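Protein LIN-41 (Caenorhabditis elegans, PDB 4UMG) is a TRIM-NHL protein that controls the onset of developmental plasticity in the worm and carries a filamin domain. Local coordinates at residues Ile21-Thr26 / Ser100-Ile105. Sequence-based numbering, arbitrary orientation.
Sequences IRERQT and SYYPSI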
ATOM      1  N   ILE A  21       9.522  -3.142  10.811  1.00 32.33           N
ATOM      2  CA  ILE A  21      10.011  -4.039  11.847  1.00 33.30           C
ATOM      3  C   ILE A  21       9.187  -5.308  11.904  1.00 34.29           C
ATOM      4  O   ILE A  21       7.948  -5.264  11.912  1.00 32.34           O
ATOM      5  CB  ILE A  21      10.102  -3.299  13.215  1.00 37.77           C
ATOM      6  CG1 ILE A  21      11.032  -2.051  13.110  1.00 38.54           C
ATOM      7  CG2 ILE A  21      10.553  -4.241  14.342  1.00 40.76           C
ATOM      8  CD1 ILE A  21      10.998  -1.071  14.323  1.00 46.81           C
ATOM      9  N   ARG A  22       9.886  -6.439  11.983  1.00 30.99           N
ATOM     10  CA  ARG A  22       9.288  -7.759  12.089  1.00 31.39           C
ATOM     11  C   ARG A  22       8.362  -7.828  13.291  1.00 33.76           C
ATOM     12  O   ARG A  22       8.655  -7.256  14.365  1.00 33.77           O
ATOM     13  CB  ARG A  22      10.390  -8.825  12.216  1.00 35.87           C
ATOM     14  CG  ARG A  22       9.920 -10.270  12.095  1.00 41.29           C
ATOM     15  CD  ARG A  22      11.070 -11.249  12.319  1.00 42.02           C
ATOM     16  NE  ARG A  22      11.640 -11.157  13.665  1.00 49.84           N
ATOM     17  CZ  ARG A  22      12.639 -11.915  14.107  1.00 67.59           C
ATOM     18  NH1 ARG A  22      13.190 -12.829  13.317  1.00 53.44           N
ATOM     19  NH2 ARG A  22      13.094 -11.769  15.345  1.00 60.49           N
ATOM     20  N   GLU A  23       7.234  -8.532  13.108  1.00 29.47           N
ATOM     21  CA  GLU A  23       6.252  -8.827  14.159  1.00 29.10           C
ATOM     22  C   GLU A  23       5.639  -7.580  14.810  1.00 35.51           C
ATOM     23  O   GLU A  23       5.307  -7.576  16.005  1.00 35.06           O
ATOM     24  CB  GLU A  23       6.872  -9.778  15.228  1.00 30.87           C
ATOM     25  CG  GLU A  23       7.239 -11.138  14.663  1.00 34.39           C
ATOM     26  CD  GLU A  23       7.923 -12.078  15.636  1.00 57.68           C
ATOM     27  OE1 GLU A  23       7.323 -12.390  16.688  1.00 53.83           O
ATOM     28  OE2 GLU A  23       9.042 -12.540  15.320  1.00 57.16           O
ATOM     29  N   ARG A  24       5.491  -6.511  14.019  1.00 32.60           N
ATOM     30  CA  ARG A  24       4.849  -5.293  14.499  1.00 33.40           C
ATOM     31  C   ARG A  24       3.813  -4.982  13.429  1.00 35.09           C
ATOM     32  O   ARG A  24       4.134  -5.088  12.251  1.00 31.15           O
ATOM     33  CB  ARG A  24       5.853  -4.125  14.593  1.00 36.10           C
ATOM     34  CG  ARG A  24       7.032  -4.377  15.539  1.00 41.87           C
ATOM     35  CD  ARG A  24       6.894  -3.690  16.871  1.00 52.76           C
ATOM     36  NE  ARG A  24       8.119  -3.839  17.656  1.00 66.85           N
ATOM     37  CZ  ARG A  24       9.054  -2.901  17.781  1.00 78.93           C
ATOM     38  NH1 ARG A  24       8.902  -1.720  17.195  1.00 61.49           N
ATOM     39  NH2 ARG A  24      10.140  -3.131  18.505  1.00 67.86           N
ATOM     40  N   GLN A  25       2.565  -4.682  13.823  1.00 32.33           N
ATOM     41  CA  GLN A  25       1.519  -4.295  12.867  1.00 32.14           C
ATOM     42  C   GLN A  25       2.002  -2.988  12.222  1.00 34.31           C
ATOM     43  O   GLN A  25       2.380  -2.051  12.934  1.00 36.07           O
ATOM     44  CB  GLN A  25       0.182  -4.089  13.607  1.00 35.88           C
ATOM     45  CG  GLN A  25      -0.562  -5.411  13.801  1.00 38.00           C
ATOM     46  CD  GLN A  25      -1.975  -5.227  14.298  1.00 64.19           C
ATOM     47  OE1 GLN A  25      -2.261  -4.393  15.168  1.00 61.75           O
ATOM     48  NE2 GLN A  25      -2.890  -6.036  13.778  1.00 53.42           N
ATOM     49  N   THR A  26       2.067  -2.975  10.890  1.00 29.09           N
ATOM     50  CA  THR A  26       2.663  -1.902  10.104  1.00 28.20           C
ATOM     51  C   THR A  26       1.595  -1.228   9.260  1.00 32.27           C
ATOM     52  O   THR A  26       0.769  -1.927   8.678  1.00 31.33           O
ATOM     53  CB  THR A  26       3.771  -2.536   9.221  1.00 30.96           C
ATOM     54  OG1 THR A  26       4.692  -3.216  10.091  1.00 34.02           O
ATOM     55  CG2 THR A  26       4.516  -1.516   8.367  1.00 34.75           C
ATOM     56  N   SER A 100      -2.818  -1.929   6.318  1.00 25.46           N
ATOM     57  CA  SER A 100      -2.173  -2.517   7.483  1.00 25.12           C
ATOM     58  C   SER A 100      -1.796  -3.953   7.240  1.00 27.10           C
ATOM     59  O   SER A 100      -2.559  -4.700   6.630  1.00 27.53           O
ATOM     60  CB  SER A 100      -3.084  -2.423   8.714  1.00 27.45           C
ATOM     61  OG  SER A 100      -3.157  -1.071   9.122  1.00 46.89           O
ATOM     62  N   TYR A 101      -0.587  -4.337   7.664  1.00 25.22           N
ATOM     63  CA  TYR A 101      -0.135  -5.705   7.523  1.00 23.11           C
ATOM     64  C   TYR A 101       0.803  -6.098   8.661  1.00 26.77           C
ATOM     65  O   TYR A 101       1.351  -5.236   9.347  1.00 26.04           O
ATOM     66  CB  TYR A 101       0.496  -5.948   6.128  1.00 23.98           C
ATOM     67  CG  TYR A 101       1.874  -5.347   5.986  1.00 24.47           C
ATOM     68  CD1 TYR A 101       2.041  -3.990   5.703  1.00 26.47           C
ATOM     69  CD2 TYR A 101       3.015  -6.141   6.075  1.00 25.26           C
ATOM     70  CE1 TYR A 101       3.312  -3.437   5.539  1.00 27.60           C
ATOM     71  CE2 TYR A 101       4.288  -5.587   5.992  1.00 24.51           C
ATOM     72  CZ  TYR A 101       4.433  -4.235   5.714  1.00 27.50           C
ATOM     73  OH  TYR A 101       5.679  -3.679   5.598  1.00 29.59           O
ATOM     74  N   TYR A 102       0.999  -7.402   8.858  1.00 23.34           N
ATOM     75  CA  TYR A 102       1.845  -7.911   9.955  1.00 23.62           C
ATOM     76  C   TYR A 102       2.952  -8.776   9.364  1.00 26.60           C
ATOM     77  O   TYR A 102       2.678  -9.901   8.927  1.00 24.88           O
ATOM     78  CB  TYR A 102       0.988  -8.728  10.899  1.00 25.88           C
ATOM     79  CG  TYR A 102       1.711  -9.214  12.130  1.00 26.14           C
ATOM     80  CD1 TYR A 102       1.775  -8.430  13.279  1.00 28.86           C
ATOM     81  CD2 TYR A 102       2.252 -10.496  12.183  1.00 26.41           C
ATOM     82  CE1 TYR A 102       2.400  -8.894  14.433  1.00 29.64           C
ATOM     83  CE2 TYR A 102       2.828 -10.991  13.356  1.00 29.12           C
ATOM     84  CZ  TYR A 102       2.887 -10.186  14.482  1.00 32.57           C
ATOM     85  OH  TYR A 102       3.485 -10.632  15.637  1.00 35.30           O
ATOM     86  N   PRO A 103       4.189  -8.233   9.265  1.00 25.23           N
ATOM     87  CA  PRO A 103       5.289  -9.018   8.688  1.00 24.75           C
ATOM     88  C   PRO A 103       5.864  -9.966   9.733  1.00 30.08           C
ATOM     89  O   PRO A 103       6.519  -9.504  10.666  1.00 30.05           O
ATOM     90  CB  PRO A 103       6.288  -7.957   8.240  1.00 27.75           C
ATOM     91  CG  PRO A 103       6.013  -6.770   9.121  1.00 33.07           C
ATOM     92  CD  PRO A 103       4.641  -6.897   9.704  1.00 29.59           C
ATOM     93  N   SER A 104       5.609 -11.282   9.585  1.00 26.66           N
ATOM     94  CA  SER A 104       6.046 -12.264  10.602  1.00 26.63           C
ATOM     95  C   SER A 104       7.527 -12.622  10.515  1.00 32.38           C
ATOM     96  O   SER A 104       8.116 -13.077  11.496  1.00 34.27           O
ATOM     97  CB  SER A 104       5.187 -13.524  10.524  1.00 28.48           C
ATOM     98  OG  SER A 104       5.547 -14.347   9.425  1.00 31.92           O
ATOM     99  N   ILE A 105       8.119 -12.465   9.329  1.00 30.31           N
ATOM    100  CA  ILE A 105       9.502 -12.835   9.080  1.00 31.47           C
ATOM    101  C   ILE A 105      10.308 -11.650   8.524  1.00 33.33           C
ATOM    102  O   ILE A 105       9.750 -10.734   7.904  1.00 28.65           O
ATOM    103  CB  ILE A 105       9.601 -14.112   8.202  1.00 34.90           C
ATOM    104  CG1 ILE A 105       9.008 -13.915   6.787  1.00 33.00           C
ATOM    105  CG2 ILE A 105       8.989 -15.323   8.908  1.00 39.05           C
ATOM    106  CD1 ILE A 105       9.391 -15.024   5.777  1.00 34.91           C
TER
HETATM  107  O   HOH W   1       4.318 -13.178  15.708  1.00 37.39           O
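Thr26 and Tyr101 face each other as an antiparallel, hydrogen-bonded pair, with N-H to O bonds in both directions. Both side chains leave the same face of the sheet and run alongside one another. CB of Thr26 sits over one face of the Tyr101 ring, offset toward the rim, in a CH-pi contact 4.1 Å from the centroid. Chi1 of -56° sets OG1 beside the backbone N; CG2 is anti to that N and meets CE1 of Tyr101 at 3.6 Å. OG1 donates to Arg24 O at 2.9 Å, from above the carbonyl plane. An alanine here keeps CB over the ring but lacks OG1 and CG2, which would probably leave Arg24 O without this donor and open a gap beside CE1 and OH of Tyr101. In this filamin-type, immunoglobulin-like beta fold, the pair joins the start of strand 26-31 to the end of strand 96-101. Tyr101 also touches Met127 and Ile129 of strand 118-130. Pro103 lays CD against Arg24 O at 3.2 Å. Glu23, in the type II turn from Ile21 to Arg24, gives a nearly straight N-H bond to Pro103 O, 2.7 Å long. Tyr102 CG is anti to its backbone N (chi1 -175°), on the side of the turn, and CE1 reaches Glu23 C at 3.5 Å. Ring and carboxylate planes are 59° apart. A water bonds to Tyr102 OH and, by a longer leg, donates to Glu23 OE1. Arg22 lays CG against Ser104 O at 3.4 Å, while its guanidinium forms a salt bridge with Glu106.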